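Sensor protein (PDB 2X7X) senses fructose through this periplasmic domain, which binds the sugar between two lobes, and probably passes the signal to a cytoplasmic histidine kinase. Local coordinates at residues A[10-15]-A[56-61]. Residues are numbered along the deposited sequence; the frame is centred on the assembly and turned at random.
Sequences GVAQCS and HYFMDE
F58, near the C-terminal end of helix 48-60, lays one face of its ring on the backbone of G10 in strand 8-13, joining helix to parallel sheet in one Rossmann-like alpha/beta lobe of the periplasmic binding protein fold. Helix and strand run nearly antiparallel, their local axes 9.1 Å apart. The link is a CH-pi contact: G10 CA stands 3.6 Å from the centroid of the F58 ring, 16° off the ring normal. CG of F58 sits beside the backbone N (chi1 -76°) and anti to the carbonyl carbon, which carries the ring onto the strand. G10 offers it bare backbone, CA lying 3.5 Å from F58 CE1. The far rim of the ring continues along the strand, where A12 CB lies 4.4 Å from F58 CE2. L66 of strand 65-68 and E40 and R42 of strand 38-43 also touch F58, so it bears on strand 8-13 and both its neighbours. Replacing F58 by an alanine removes the ring and would probably leave G10 CA without its aromatic cover and a gap between helix and sheet. Between G10 and A12, V11 O approaches the ring obliquely, 3.6 Å from F58 CE2.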
loop_
_atom_site.group_PDB
_atom_site.type_symbol
_atom_site.label_atom_id
_atom_site.label_comp_id
_atom_site.label_asym_id
_atom_site.label_seq_id
_atom_site.Cartn_x
_atom_site.Cartn_y
_atom_site.Cartn_z
ATOM N N GLY A 10 15.066 24.301 -12.061
ATOM C CA GLY A 10 14.721 23.825 -13.394
ATOM C C GLY A 10 14.765 22.309 -13.475
ATOM O O GLY A 10 15.733 21.687 -13.031
ATOM N N VAL A 11 13.710 21.715 -14.036
ATOM C CA VAL A 11 13.639 20.265 -14.216
ATOM C C VAL A 11 13.641 19.931 -15.699
ATOM O O VAL A 11 12.679 20.209 -16.424
ATOM C CB VAL A 11 12.419 19.630 -13.507
ATOM C CG1 VAL A 11 12.348 18.119 -13.768
ATOM C CG2 VAL A 11 12.471 19.887 -11.999
ATOM N N ALA A 12 14.748 19.353 -16.147
ATOM C CA ALA A 12 14.864 18.906 -17.523
ATOM C C ALA A 12 14.526 17.422 -17.555
ATOM O O ALA A 12 15.264 16.581 -17.015
ATOM C CB ALA A 12 16.261 19.169 -18.058
ATOM N N GLN A 13 13.400 17.113 -18.181
ATOM C CA GLN A 13 12.829 15.775 -18.129
ATOM C C GLN A 13 12.901 15.162 -19.519
ATOM O O GLN A 13 12.525 15.804 -20.495
ATOM C CB GLN A 13 11.383 15.887 -17.642
ATOM C CG GLN A 13 10.766 14.639 -17.089
ATOM C CD GLN A 13 11.277 14.268 -15.719
ATOM O OE1 GLN A 13 12.288 13.580 -15.596
ATOM N NE2 GLN A 13 10.556 14.678 -14.678
ATOM N N CYS A 14 13.384 13.923 -19.602
ATOM C CA CYS A 14 13.636 13.275 -20.891
ATOM C C CYS A 14 12.370 12.962 -21.688
ATOM O O CYS A 14 12.398 12.860 -22.918
ATOM C CB CYS A 14 14.474 12.004 -20.702
ATOM S SG CYS A 14 13.781 10.776 -19.547
ATOM N N SER A 15 11.254 12.817 -20.993
ATOM C CA SER A 15 10.007 12.506 -21.669
ATOM C C SER A 15 8.807 12.865 -20.821
ATOM O O SER A 15 8.961 13.404 -19.723
ATOM C CB SER A 15 9.958 11.022 -22.079
ATOM O OG SER A 15 10.436 10.175 -21.059
ATOM N N HIS A 56 20.023 24.465 -21.909
ATOM C CA HIS A 56 20.496 25.806 -22.281
ATOM C C HIS A 56 19.539 26.899 -21.803
ATOM O O HIS A 56 19.987 27.924 -21.284
ATOM C CB HIS A 56 20.773 25.928 -23.787
ATOM C CG HIS A 56 21.961 25.141 -24.253
ATOM N ND1 HIS A 56 22.074 24.656 -25.540
ATOM C CD2 HIS A 56 23.081 24.743 -23.603
ATOM C CE1 HIS A 56 23.217 24.001 -25.666
ATOM N NE2 HIS A 56 23.846 24.039 -24.504
ATOM N N TYR A 57 18.233 26.658 -21.958
ATOM C CA TYR A 57 17.181 27.552 -21.461
ATOM C C TYR A 57 17.295 27.814 -19.955
ATOM O O TYR A 57 17.227 28.961 -19.503
ATOM C CB TYR A 57 15.803 26.970 -21.793
ATOM C CG TYR A 57 14.625 27.767 -21.265
ATOM C CD1 TYR A 57 13.828 28.527 -22.126
ATOM C CD2 TYR A 57 14.296 27.746 -19.905
ATOM C CE1 TYR A 57 12.738 29.261 -21.642
ATOM C CE2 TYR A 57 13.219 28.476 -19.411
ATOM C CZ TYR A 57 12.445 29.229 -20.280
ATOM O OH TYR A 57 11.377 29.942 -19.774
ATOM N N PHE A 58 17.456 26.744 -19.185
ATOM C CA PHE A 58 17.573 26.858 -17.738
ATOM C C PHE A 58 18.874 27.552 -17.323
ATOM O O PHE A 58 18.939 28.196 -16.271
ATOM C CB PHE A 58 17.439 25.481 -17.078
ATOM C CG PHE A 58 16.014 24.953 -17.026
ATOM C CD1 PHE A 58 14.981 25.726 -16.488
ATOM C CD2 PHE A 58 15.714 23.669 -17.484
ATOM C CE1 PHE A 58 13.670 25.233 -16.433
ATOM C CE2 PHE A 58 14.415 23.169 -17.430
ATOM C CZ PHE A 58 13.391 23.947 -16.902
ATOM N N MET A 59 19.901 27.423 -18.160
ATOM C CA MET A 59 21.175 28.108 -17.945
ATOM C C MET A 59 21.089 29.611 -18.243
ATOM O O MET A 59 21.661 30.421 -17.514
ATOM C CB MET A 59 22.269 27.468 -18.792
ATOM C CG MET A 59 22.979 26.305 -18.124
ATOM S SD MET A 59 23.990 25.325 -19.258
ATOM C CE MET A 59 24.394 26.516 -20.551
ATOM N N ASP A 60 20.380 29.971 -19.313
ATOM C CA ASP A 60 20.123 31.374 -19.648
ATOM C C ASP A 60 19.349 32.056 -18.522
ATOM O O ASP A 60 19.754 33.110 -18.042
ATOM C CB ASP A 60 19.353 31.501 -20.971
ATOM C CG ASP A 60 20.181 31.081 -22.187
ATOM O OD1 ASP A 60 21.408 30.863 -22.055
ATOM O OD2 ASP A 60 19.594 30.971 -23.291
ATOM N N GLU A 61 18.256 31.440 -18.085
ATOM C CA GLU A 61 17.460 31.985 -16.991
ATOM C C GLU A 61 18.201 31.985 -15.661
ATOM O O GLU A 61 17.669 32.453 -14.656
ATOM C CB GLU A 61 16.165 31.205 -16.834
ATOM C CG GLU A 61 15.059 31.657 -17.754
ATOM C CD GLU A 61 13.684 31.294 -17.215
ATOM O OE1 GLU A 61 13.600 30.414 -16.321
ATOM O OE2 GLU A 61 12.688 31.897 -17.683
#